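Local coordinates for protein ACDH-11, isoform b (Caenorhabditis elegans, PDB 4Y9J), which belongs to the acyl-CoA dehydrogenase family of flavoproteins and binds flavin-adenine dinucleotide as a four-chain assembly, at residues D213-V227 against L283-R297. Residues are numbered along the deposited sequence; the frame is centred on the assembly and turned at random.
With FAD (flavin-adenine dinucleotide), chain E.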
ATOM      1  N   ASP B 213     -45.030  -8.957  11.040  1.00 58.12           N
ATOM      2  CA  ASP B 213     -44.380  -7.792  10.389  1.00 58.94           C
ATOM      3  C   ASP B 213     -42.879  -7.980  10.144  1.00 54.96           C
ATOM      4  O   ASP B 213     -42.167  -7.013   9.796  1.00 54.27           O
ATOM      5  CB  ASP B 213     -44.676  -6.554  11.217  1.00 60.29           C
ATOM      6  CG  ASP B 213     -46.166  -6.250  11.244  1.00 66.48           C
ATOM      7  OD1 ASP B 213     -46.799  -6.337  10.165  1.00 67.20           O
ATOM      8  OD2 ASP B 213     -46.706  -5.973  12.319  1.00 75.57           O
ATOM      9  N   THR B 214     -42.415  -9.216  10.342  1.00 54.13           N
ATOM     10  CA  THR B 214     -41.013  -9.623  10.104  1.00 52.87           C
ATOM     11  C   THR B 214     -40.854 -10.202   8.697  1.00 51.28           C
ATOM     12  O   THR B 214     -41.601 -11.092   8.317  1.00 51.34           O
ATOM     13  CB  THR B 214     -40.628 -10.696  11.109  1.00 53.52           C
ATOM     14  OG1 THR B 214     -40.824 -10.170  12.418  1.00 52.93           O
ATOM     15  CG2 THR B 214     -39.172 -11.120  10.921  1.00 51.68           C
ATOM     16  N   TYR B 215     -39.880  -9.698   7.958  1.00 49.72           N
ATOM     17  CA  TYR B 215     -39.647 -10.031   6.570  1.00 48.62           C
ATOM     18  C   TYR B 215     -38.135 -10.389   6.368  1.00 46.94           C
ATOM     19  O   TYR B 215     -37.239 -10.023   7.174  1.00 47.81           O
ATOM     20  CB  TYR B 215     -39.977  -8.832   5.645  1.00 47.57           C
ATOM     21  CG  TYR B 215     -41.441  -8.486   5.593  1.00 50.06           C
ATOM     22  CD1 TYR B 215     -42.072  -7.899   6.703  1.00 51.47           C
ATOM     23  CD2 TYR B 215     -42.220  -8.818   4.470  1.00 50.70           C
ATOM     24  CE1 TYR B 215     -43.442  -7.639   6.694  1.00 55.39           C
ATOM     25  CE2 TYR B 215     -43.578  -8.586   4.463  1.00 54.54           C
ATOM     26  CZ  TYR B 215     -44.186  -8.007   5.570  1.00 56.43           C
ATOM     27  OH  TYR B 215     -45.536  -7.762   5.529  1.00 64.94           O
ATOM     28  N   ARG B 216     -37.888 -11.059   5.246  1.00 47.49           N
ATOM     29  CA  ARG B 216     -36.555 -11.425   4.703  1.00 46.75           C
ATOM     30  C   ARG B 216     -36.350 -10.465   3.554  1.00 44.61           C
ATOM     31  O   ARG B 216     -37.200 -10.446   2.674  1.00 44.59           O
ATOM     32  CB  ARG B 216     -36.674 -12.809   4.029  1.00 52.51           C
ATOM     33  CG  ARG B 216     -36.250 -14.011   4.782  1.00 60.36           C
ATOM     34  CD  ARG B 216     -36.051 -15.180   3.799  1.00 64.41           C
ATOM     35  NE  ARG B 216     -37.271 -15.770   3.224  1.00 67.09           N
ATOM     36  CZ  ARG B 216     -37.570 -15.936   1.921  1.00 67.35           C
ATOM     37  NH1 ARG B 216     -36.807 -15.526   0.919  1.00 62.50           N
ATOM     38  NH2 ARG B 216     -38.683 -16.556   1.606  1.00 70.89           N
ATOM     39  N   LEU B 217     -35.253  -9.715   3.540  1.00 41.98           N
ATOM     40  CA  LEU B 217     -34.952  -8.801   2.448  1.00 41.80           C
ATOM     41  C   LEU B 217     -33.945  -9.390   1.450  1.00 40.70           C
ATOM     42  O   LEU B 217     -32.925  -9.983   1.839  1.00 39.18           O
ATOM     43  CB  LEU B 217     -34.406  -7.447   2.954  1.00 40.41           C
ATOM     44  CG  LEU B 217     -35.243  -6.703   3.981  1.00 41.81           C
ATOM     45  CD1 LEU B 217     -34.648  -5.363   4.361  1.00 40.84           C
ATOM     46  CD2 LEU B 217     -36.726  -6.575   3.540  1.00 43.03           C
ATOM     47  N   HIS B 218     -34.209  -9.075   0.177  1.00 40.21           N
ATOM     48  CA  HIS B 218     -33.415  -9.518  -0.966  1.00 39.94           C
ATOM     49  C   HIS B 218     -33.217  -8.338  -1.899  1.00 37.88           C
ATOM     50  O   HIS B 218     -34.202  -7.824  -2.494  1.00 40.27           O
ATOM     51  CB  HIS B 218     -34.116 -10.694  -1.678  1.00 41.21           C
ATOM     52  CG  HIS B 218     -34.136 -11.954  -0.871  1.00 43.05           C
ATOM     53  ND1 HIS B 218     -35.162 -12.268   0.008  1.00 48.51           N
ATOM     54  CD2 HIS B 218     -33.278 -12.988  -0.823  1.00 42.48           C
ATOM     55  CE1 HIS B 218     -34.904 -13.412   0.595  1.00 46.24           C
ATOM     56  NE2 HIS B 218     -33.770 -13.873   0.108  1.00 49.12           N
ATOM     57  N   GLY B 219     -32.004  -7.887  -2.007  1.00 36.21           N
ATOM     58  CA  GLY B 219     -31.690  -6.690  -2.810  1.00 35.59           C
ATOM     59  C   GLY B 219     -30.244  -6.340  -2.800  1.00 35.47           C
ATOM     60  O   GLY B 219     -29.415  -7.049  -2.128  1.00 34.39           O
ATOM     61  N   TYR B 220     -29.903  -5.244  -3.493  1.00 32.70           N
ATOM     62  CA  TYR B 220     -28.556  -4.782  -3.573  1.00 31.24           C
ATOM     63  C   TYR B 220     -28.498  -3.307  -3.172  1.00 32.75           C
ATOM     64  O   TYR B 220     -29.133  -2.484  -3.855  1.00 33.10           O
ATOM     65  CB  TYR B 220     -28.003  -4.969  -4.985  1.00 32.43           C
ATOM     66  CG  TYR B 220     -26.488  -4.853  -5.071  1.00 31.31           C
ATOM     67  CD1 TYR B 220     -25.812  -3.636  -5.054  1.00 30.27           C
ATOM     68  CD2 TYR B 220     -25.744  -5.983  -5.261  1.00 35.80           C
ATOM     69  CE1 TYR B 220     -24.427  -3.582  -5.172  1.00 30.47           C
ATOM     70  CE2 TYR B 220     -24.368  -5.942  -5.311  1.00 38.74           C
ATOM     71  CZ  TYR B 220     -23.704  -4.767  -5.307  1.00 33.92           C
ATOM     72  OH  TYR B 220     -22.326  -4.808  -5.359  1.00 34.84           O
ATOM     73  N   LYS B 221     -27.828  -2.966  -2.078  1.00 29.14           N
ATOM     74  CA  LYS B 221     -27.733  -1.580  -1.642  1.00 30.77           C
ATOM     75  C   LYS B 221     -26.413  -1.023  -2.174  1.00 31.64           C
ATOM     76  O   LYS B 221     -25.330  -1.507  -1.873  1.00 29.41           O
ATOM     77  CB  LYS B 221     -27.846  -1.507  -0.141  1.00 31.83           C
ATOM     78  CG  LYS B 221     -29.169  -2.029   0.348  1.00 33.49           C
ATOM     79  CD  LYS B 221     -30.364  -1.193  -0.194  1.00 33.38           C
ATOM     80  CE  LYS B 221     -31.689  -1.794   0.198  1.00 38.47           C
ATOM     81  NZ  LYS B 221     -32.790  -0.842  -0.120  1.00 38.99           N
ATOM     82  N   TRP B 222     -26.508  -0.000  -2.995  1.00 30.81           N
ATOM     83  CA  TRP B 222     -25.381   0.467  -3.809  1.00 30.62           C
ATOM     84  C   TRP B 222     -24.448   1.390  -3.079  1.00 28.17           C
ATOM     85  O   TRP B 222     -23.280   1.436  -3.451  1.00 27.07           O
ATOM     86  CB  TRP B 222     -25.949   1.128  -5.075  1.00 32.05           C
ATOM     87  CG  TRP B 222     -25.037   1.704  -6.084  1.00 30.27           C
ATOM     88  CD1 TRP B 222     -25.222   2.932  -6.695  1.00 31.08           C
ATOM     89  CD2 TRP B 222     -23.970   1.067  -6.782  1.00 30.75           C
ATOM     90  NE1 TRP B 222     -24.247   3.148  -7.634  1.00 34.26           N
ATOM     91  CE2 TRP B 222     -23.480   2.004  -7.739  1.00 32.82           C
ATOM     92  CE3 TRP B 222     -23.389  -0.214  -6.735  1.00 32.15           C
ATOM     93  CZ2 TRP B 222     -22.409   1.706  -8.580  1.00 31.84           C
ATOM     94  CZ3 TRP B 222     -22.309  -0.501  -7.561  1.00 31.71           C
ATOM     95  CH2 TRP B 222     -21.822   0.462  -8.464  1.00 32.04           C
ATOM     96  N   PHE B 223     -24.960   2.175  -2.127  1.00 27.25           N
ATOM     97  CA  PHE B 223     -24.149   2.981  -1.219  1.00 29.83           C
ATOM     98  C   PHE B 223     -24.720   2.757   0.171  1.00 30.78           C
ATOM     99  O   PHE B 223     -25.877   3.148   0.408  1.00 29.93           O
ATOM    100  CB  PHE B 223     -24.196   4.512  -1.440  1.00 27.57           C
ATOM    101  CG  PHE B 223     -23.413   4.998  -2.652  1.00 27.95           C
ATOM    102  CD1 PHE B 223     -23.856   4.733  -3.949  1.00 31.76           C
ATOM    103  CD2 PHE B 223     -22.187   5.634  -2.497  1.00 29.56           C
ATOM    104  CE1 PHE B 223     -23.083   5.179  -5.063  1.00 31.19           C
ATOM    105  CE2 PHE B 223     -21.438   6.048  -3.606  1.00 29.27           C
ATOM    106  CZ  PHE B 223     -21.895   5.808  -4.867  1.00 29.64           C
ATOM    107  N   SER B 224     -23.894   2.204   1.067  1.00 28.61           N
ATOM    108  CA  SER B 224     -24.304   2.028   2.497  1.00 28.74           C
ATOM    109  C   SER B 224     -23.185   2.491   3.394  1.00 29.89           C
ATOM    110  O   SER B 224     -22.213   1.754   3.619  1.00 28.48           O
ATOM    111  CB  SER B 224     -24.577   0.538   2.743  1.00 30.49           C
ATOM    112  OG  SER B 224     -25.672   0.122   2.018  1.00 32.64           O
ATOM    113  N   SER B 225     -23.265   3.724   3.834  1.00 28.70           N
ATOM    114  CA  SER B 225     -22.295   4.319   4.702  1.00 27.37           C
ATOM    115  C   SER B 225     -22.437   3.903   6.171  1.00 28.99           C
ATOM    116  O   SER B 225     -23.511   3.590   6.637  1.00 28.96           O
ATOM    117  CB  SER B 225     -22.361   5.840   4.575  1.00 28.64           C
ATOM    118  OG  SER B 225     -21.889   6.258   3.318  1.00 29.49           O
ATOM    119  N   ALA B 226     -21.292   3.855   6.867  1.00 28.35           N
ATOM    120  CA  ALA B 226     -21.207   3.493   8.291  1.00 29.55           C
ATOM    121  C   ALA B 226     -21.747   2.114   8.507  1.00 30.88           C
ATOM    122  O   ALA B 226     -22.619   1.877   9.365  1.00 30.44           O
ATOM    123  CB  ALA B 226     -21.932   4.514   9.162  1.00 34.73           C
ATOM    124  N   VAL B 227     -21.227   1.147   7.732  1.00 29.95           N
ATOM    125  CA  VAL B 227     -21.586  -0.266   7.944  1.00 31.62           C
ATOM    126  C   VAL B 227     -21.044  -0.904   9.248  1.00 32.63           C
ATOM    127  O   VAL B 227     -21.353  -2.035   9.540  1.00 35.40           O
ATOM    128  CB  VAL B 227     -21.198  -1.163   6.715  1.00 32.64           C
ATOM    129  CG1 VAL B 227     -22.170  -1.001   5.593  1.00 34.66           C
ATOM    130  CG2 VAL B 227     -19.825  -0.908   6.238  1.00 33.99           C
ATOM    131  N   LEU B 283     -14.734   7.185   6.388  1.00 24.62           N
ATOM    132  CA  LEU B 283     -16.032   6.527   6.570  1.00 25.59           C
ATOM    133  C   LEU B 283     -16.125   5.204   5.791  1.00 26.04           C
ATOM    134  O   LEU B 283     -15.887   5.193   4.586  1.00 25.67           O
ATOM    135  CB  LEU B 283     -17.094   7.528   6.082  1.00 24.98           C
ATOM    136  CG  LEU B 283     -18.496   7.025   5.924  1.00 25.83           C
ATOM    137  CD1 LEU B 283     -19.132   6.876   7.283  1.00 28.46           C
ATOM    138  CD2 LEU B 283     -19.291   8.087   5.165  1.00 26.07           C
ATOM    139  N   PRO B 284     -16.547   4.103   6.431  1.00 26.35           N
ATOM    140  CA  PRO B 284     -16.657   2.921   5.579  1.00 27.44           C
ATOM    141  C   PRO B 284     -17.965   2.930   4.808  1.00 28.81           C
ATOM    142  O   PRO B 284     -19.025   2.965   5.440  1.00 29.32           O
ATOM    143  CB  PRO B 284     -16.656   1.784   6.561  1.00 28.86           C
ATOM    144  CG  PRO B 284     -16.940   2.404   7.875  1.00 28.88           C
ATOM    145  CD  PRO B 284     -16.565   3.794   7.854  1.00 27.57           C
ATOM    146  N   THR B 285     -17.905   3.007   3.517  1.00 25.15           N
ATOM    147  CA  THR B 285     -19.118   2.970   2.691  1.00 25.82           C
ATOM    148  C   THR B 285     -19.012   1.741   1.831  1.00 25.20           C
ATOM    149  O   THR B 285     -18.066   1.568   1.057  1.00 26.19           O
ATOM    150  CB  THR B 285     -19.272   4.266   1.845  1.00 27.77           C
ATOM    151  OG1 THR B 285     -19.321   5.437   2.680  1.00 28.80           O
ATOM    152  CG2 THR B 285     -20.462   4.190   0.907  1.00 27.48           C
ATOM    153  N   ALA B 286     -20.005   0.861   1.923  1.00 27.38           N
ATOM    154  CA  ALA B 286     -19.999  -0.411   1.214  1.00 26.87           C
ATOM    155  C   ALA B 286     -21.102  -0.552   0.230  1.00 27.69           C
ATOM    156  O   ALA B 286     -22.126   0.176   0.261  1.00 28.26           O
ATOM    157  CB  ALA B 286     -20.120  -1.547   2.262  1.00 30.48           C
ATOM    158  N   GLU B 287     -20.961  -1.526  -0.642  1.00 26.67           N
ATOM    159  CA  GLU B 287     -22.084  -2.091  -1.360  1.00 27.40           C
ATOM    160  C   GLU B 287     -22.509  -3.363  -0.625  1.00 29.26           C
ATOM    161  O   GLU B 287     -21.658  -4.206  -0.297  1.00 31.12           O
ATOM    162  CB  GLU B 287     -21.712  -2.461  -2.787  1.00 28.65           C
ATOM    163  CG  GLU B 287     -21.178  -1.267  -3.578  1.00 29.00           C
ATOM    164  CD  GLU B 287     -20.581  -1.597  -4.932  1.00 29.89           C
ATOM    165  OE1 GLU B 287     -20.834  -2.718  -5.480  1.00 30.15           O
ATOM    166  OE2 GLU B 287     -19.857  -0.674  -5.420  1.00 30.05           O
ATOM    167  N   LEU B 288     -23.792  -3.513  -0.438  1.00 27.27           N
ATOM    168  CA  LEU B 288     -24.382  -4.641   0.316  1.00 29.51           C
ATOM    169  C   LEU B 288     -25.248  -5.493  -0.534  1.00 29.29           C
ATOM    170  O   LEU B 288     -26.212  -5.007  -1.169  1.00 31.38           O
ATOM    171  CB  LEU B 288     -25.171  -4.161   1.557  1.00 30.89           C
ATOM    172  CG  LEU B 288     -24.417  -3.254   2.534  1.00 31.42           C
ATOM    173  CD1 LEU B 288     -25.424  -2.873   3.620  1.00 32.23           C
ATOM    174  CD2 LEU B 288     -23.173  -3.848   3.065  1.00 31.67           C
ATOM    175  N   LEU B 289     -25.025  -6.795  -0.460  1.00 29.79           N
ATOM    176  CA  LEU B 289     -25.903  -7.744  -1.055  1.00 30.52           C
ATOM    177  C   LEU B 289     -26.708  -8.376   0.052  1.00 33.44           C
ATOM    178  O   LEU B 289     -26.155  -9.111   0.909  1.00 33.49           O
ATOM    179  CB  LEU B 289     -25.140  -8.751  -1.921  1.00 31.86           C
ATOM    180  CG  LEU B 289     -25.907  -9.928  -2.507  1.00 33.55           C
ATOM    181  CD1 LEU B 289     -27.059  -9.501  -3.398  1.00 35.71           C
ATOM    182  CD2 LEU B 289     -25.072 -10.907  -3.347  1.00 36.01           C
ATOM    183  N   LEU B 290     -28.007  -8.127   0.001  1.00 32.96           N
ATOM    184  CA  LEU B 290     -29.020  -8.632   0.956  1.00 34.98           C
ATOM    185  C   LEU B 290     -29.642  -9.887   0.423  1.00 36.03           C
ATOM    186  O   LEU B 290     -30.276  -9.910  -0.659  1.00 36.86           O
ATOM    187  CB  LEU B 290     -30.110  -7.612   1.227  1.00 38.39           C
ATOM    188  CG  LEU B 290     -29.870  -6.480   2.247  1.00 38.25           C
ATOM    189  CD1 LEU B 290     -28.530  -5.857   2.266  1.00 39.05           C
ATOM    190  CD2 LEU B 290     -30.893  -5.385   2.139  1.00 38.35           C
ATOM    191  N   ASP B 291     -29.461 -10.968   1.162  1.00 35.60           N
ATOM    192  CA  ASP B 291     -30.060 -12.216   0.817  1.00 38.83           C
ATOM    193  C   ASP B 291     -30.616 -12.863   2.058  1.00 41.66           C
ATOM    194  O   ASP B 291     -29.938 -13.675   2.707  1.00 40.23           O
ATOM    195  CB  ASP B 291     -29.025 -13.124   0.162  1.00 39.29           C
ATOM    196  CG  ASP B 291     -29.588 -14.468  -0.228  1.00 41.92           C
ATOM    197  OD1 ASP B 291     -30.822 -14.703  -0.167  1.00 42.12           O
ATOM    198  OD2 ASP B 291     -28.764 -15.323  -0.583  1.00 42.75           O
ATOM    199  N   GLY B 292     -31.863 -12.541   2.376  1.00 42.72           N
ATOM    200  CA  GLY B 292     -32.517 -13.106   3.569  1.00 44.92           C
ATOM    201  C   GLY B 292     -32.226 -12.314   4.865  1.00 44.49           C
ATOM    202  O   GLY B 292     -32.396 -12.855   5.991  1.00 48.01           O
ATOM    203  N   ALA B 293     -31.840 -11.048   4.745  1.00 40.55           N
ATOM    204  CA  ALA B 293     -31.681 -10.155   5.917  1.00 38.72           C
ATOM    205  C   ALA B 293     -33.003  -9.981   6.641  1.00 41.21           C
ATOM    206  O   ALA B 293     -33.982  -9.588   6.061  1.00 42.25           O
ATOM    207  CB  ALA B 293     -31.164  -8.808   5.480  1.00 37.41           C
ATOM    208  N   ILE B 294     -33.029 -10.310   7.915  1.00 41.37           N
ATOM    209  CA  ILE B 294     -34.269 -10.217   8.711  1.00 44.05           C
ATOM    210  C   ILE B 294     -34.540  -8.784   9.159  1.00 43.21           C
ATOM    211  O   ILE B 294     -33.679  -8.132   9.785  1.00 42.46           O
ATOM    212  CB  ILE B 294     -34.182 -11.173   9.896  1.00 46.80           C
ATOM    213  CG1 ILE B 294     -33.976 -12.569   9.325  1.00 50.22           C
ATOM    214  CG2 ILE B 294     -35.487 -11.162  10.693  1.00 47.91           C
ATOM    215  CD1 ILE B 294     -33.688 -13.627  10.351  1.00 54.74           C
ATOM    216  N   ALA B 295     -35.737  -8.309   8.832  1.00 42.31           N
ATOM    217  CA  ALA B 295     -36.087  -6.945   9.046  1.00 42.56           C
ATOM    218  C   ALA B 295     -37.553  -6.802   9.496  1.00 45.45           C
ATOM    219  O   ALA B 295     -38.436  -7.597   9.083  1.00 46.33           O
ATOM    220  CB  ALA B 295     -35.865  -6.164   7.780  1.00 42.69           C
ATOM    221  N   GLU B 296     -37.809  -5.739  10.258  1.00 46.23           N
ATOM    222  CA  GLU B 296     -39.185  -5.466  10.788  1.00 47.34           C
ATOM    223  C   GLU B 296     -39.843  -4.312  10.040  1.00 47.20           C
ATOM    224  O   GLU B 296     -39.239  -3.260   9.894  1.00 45.40           O
ATOM    225  CB  GLU B 296     -39.104  -5.126  12.253  1.00 49.97           C
ATOM    226  CG  GLU B 296     -38.292  -6.046  13.136  1.00 52.08           C
ATOM    227  CD  GLU B 296     -38.674  -7.497  13.072  1.00 57.43           C
ATOM    228  OE1 GLU B 296     -39.836  -7.795  12.741  1.00 59.16           O
ATOM    229  OE2 GLU B 296     -37.804  -8.359  13.415  1.00 60.07           O
ATOM    230  N   ARG B 297     -41.032  -4.527   9.497  1.00 47.69           N
ATOM    231  CA  ARG B 297     -41.731  -3.469   8.792  1.00 52.65           C
ATOM    232  C   ARG B 297     -42.243  -2.437   9.777  1.00 53.48           C
ATOM    233  O   ARG B 297     -42.897  -2.803  10.739  1.00 54.62           O
ATOM    234  CB  ARG B 297     -42.972  -3.980   8.030  1.00 55.18           C
ATOM    235  CG  ARG B 297     -43.587  -2.896   7.122  1.00 56.75           C
ATOM    236  CD  ARG B 297     -45.112  -2.886   6.970  1.00 63.18           C
ATOM    237  NE  ARG B 297     -45.830  -3.584   8.030  1.00 66.21           N
ATOM    238  CZ  ARG B 297     -46.679  -3.045   8.892  1.00 68.94           C
ATOM    239  NH1 ARG B 297     -47.031  -1.770   8.872  1.00 69.98           N
ATOM    240  NH2 ARG B 297     -47.225  -3.826   9.777  1.00 75.45           N
TER
HETATM  241  PA  FAD E 701     -28.437  10.321  -9.973  1.00 38.88           P
HETATM  242  O1A FAD E 701     -29.859  10.653  -9.523  1.00 39.23           O
HETATM  243  O2A FAD E 701     -28.256   9.168 -10.976  1.00 40.35           O
HETATM  244  O5B FAD E 701     -27.811  11.575 -10.777  1.00 37.08           O
HETATM  245  C5B FAD E 701     -27.746  12.841 -10.132  1.00 38.76           C
HETATM  246  C4B FAD E 701     -27.867  13.892 -11.200  1.00 37.93           C
HETATM  247  O4B FAD E 701     -29.149  13.656 -11.823  1.00 37.39           O
HETATM  248  C3B FAD E 701     -27.819  15.294 -10.683  1.00 39.83           C
HETATM  249  O3B FAD E 701     -27.500  16.267 -11.749  1.00 40.33           O
HETATM  250  C2B FAD E 701     -29.297  15.497 -10.413  1.00 37.30           C
HETATM  251  O2B FAD E 701     -29.636  16.891 -10.326  1.00 40.24           O
HETATM  252  C1B FAD E 701     -29.921  14.826 -11.660  1.00 38.85           C
HETATM  253  N9A FAD E 701     -31.357  14.545 -11.472  1.00 38.93           N
HETATM  254  C8A FAD E 701     -31.905  13.507 -10.765  1.00 38.54           C
HETATM  255  N7A FAD E 701     -33.266  13.620 -10.765  1.00 40.88           N
HETATM  256  C5A FAD E 701     -33.594  14.712 -11.523  1.00 39.91           C
HETATM  257  C6A FAD E 701     -34.836  15.375 -11.930  1.00 40.60           C
HETATM  258  N6A FAD E 701     -36.039  14.858 -11.553  1.00 40.90           N
HETATM  259  N1A FAD E 701     -34.717  16.488 -12.695  1.00 40.00           N
HETATM  260  C2A FAD E 701     -33.530  16.999 -13.044  1.00 38.69           C
HETATM  261  N3A FAD E 701     -32.360  16.449 -12.719  1.00 37.67           N
HETATM  262  C4A FAD E 701     -32.341  15.320 -11.973  1.00 40.07           C
HETATM  263  N1  FAD E 701     -27.132   6.592  -0.136  1.00 33.66           N
HETATM  264  C2  FAD E 701     -27.695   5.821   0.843  1.00 34.86           C
HETATM  265  O2  FAD E 701     -28.906   5.509   0.702  1.00 37.73           O
HETATM  266  N3  FAD E 701     -27.104   5.494   1.942  1.00 34.99           N
HETATM  267  C4  FAD E 701     -25.861   5.775   2.255  1.00 34.00           C
HETATM  268  O4  FAD E 701     -25.357   5.411   3.295  1.00 34.37           O
HETATM  269  C4X FAD E 701     -25.141   6.606   1.224  1.00 33.32           C
HETATM  270  N5  FAD E 701     -23.768   6.832   1.426  1.00 34.72           N
HETATM  271  C5X FAD E 701     -23.198   7.602   0.375  1.00 31.57           C
HETATM  272  C6  FAD E 701     -21.819   7.914   0.574  1.00 31.71           C
HETATM  273  C7  FAD E 701     -21.163   8.716  -0.419  1.00 30.75           C
HETATM  274  C7M FAD E 701     -19.734   9.042  -0.130  1.00 31.92           C
HETATM  275  C8  FAD E 701     -21.900   9.095  -1.607  1.00 30.23           C
HETATM  276  C8M FAD E 701     -21.196   9.925  -2.693  1.00 31.50           C
HETATM  277  C9  FAD E 701     -23.242   8.792  -1.812  1.00 29.82           C
HETATM  278  C9A FAD E 701     -23.923   8.004  -0.827  1.00 31.54           C
HETATM  279  N10 FAD E 701     -25.231   7.660  -1.030  1.00 32.04           N
HETATM  280  C10 FAD E 701     -25.848   6.912   0.003  1.00 33.18           C
HETATM  281  C1' FAD E 701     -25.913   7.959  -2.237  1.00 35.98           C
HETATM  282  C2' FAD E 701     -26.460   9.369  -2.491  1.00 36.40           C
HETATM  283  O2' FAD E 701     -27.647   9.630  -1.767  1.00 39.22           O
HETATM  284  C3' FAD E 701     -26.727   9.512  -3.986  1.00 37.98           C
HETATM  285  O3' FAD E 701     -25.456   9.449  -4.586  1.00 34.24           O
HETATM  286  C4' FAD E 701     -27.450  10.809  -4.298  1.00 38.92           C
HETATM  287  O4' FAD E 701     -28.743  10.851  -3.690  1.00 38.77           O
HETATM  288  C5' FAD E 701     -27.550  11.029  -5.812  1.00 37.61           C
HETATM  289  O5' FAD E 701     -28.281   9.894  -6.436  1.00 39.05           O
HETATM  290  P   FAD E 701     -27.477   9.030  -7.605  1.00 37.72           P
HETATM  291  O1P FAD E 701     -26.127   8.731  -7.089  1.00 32.77           O
HETATM  292  O2P FAD E 701     -28.407   7.931  -8.056  1.00 38.65           O
HETATM  293  O3P FAD E 701     -27.370  10.135  -8.808  1.00 37.93           O
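Residues 214-225 and 285-297 pair as long antiparallel strands, their ladder broken by two beta bulges. In the G1 bulge, the carbonyl of L217 takes the N-H of both G292 and A293; lacking a side chain, G292 can adopt the positive phi (86°) of this bend, where a CB would collide with the D291 carbonyl oxygen. A second bulge, between K221 and S224, coincides with a corner at W222, beyond which F223-S225 run beside the flavin. There S225 OG, placed beside its own backbone N (chi1 -69°), bonds to FAD N5 at 2.7 Å and accepts from T285 OG1, itself also bonded to K277 NZ, at 2.8 Å, while S225 N gives a nearly straight bond to FAD O4. A small hydroxyl suits a site where isoalloxazine and strand lie so close, and F223 packs against the same ring system. Before the corner, Y220 OH reaches the anti lone pair of E287 OE1 at 2.6 Å, ring and carboxylate planes 58° apart; salt bridges from R273 and K275 to OE2 probably offset this buried charge. L217, A295, L288 and L290 form the apolar face opposite Y220: L217 CD1 meets A295 CB at 3.7 Å, and V227, from the following loop, packs CG1 on L288 CD2 at 3.9 Å. At the far end R297 NH2 meets D213 OD1 at 2.6 Å from above the carboxylate plane, a salt bridge suited to the ladder's partly exposed end. Within the middle-domain sheet, strand 206-209 flanks 214-225, strand 269-274 pairs with 285-298, and helix 143-158 packs on S225, A226 and L283.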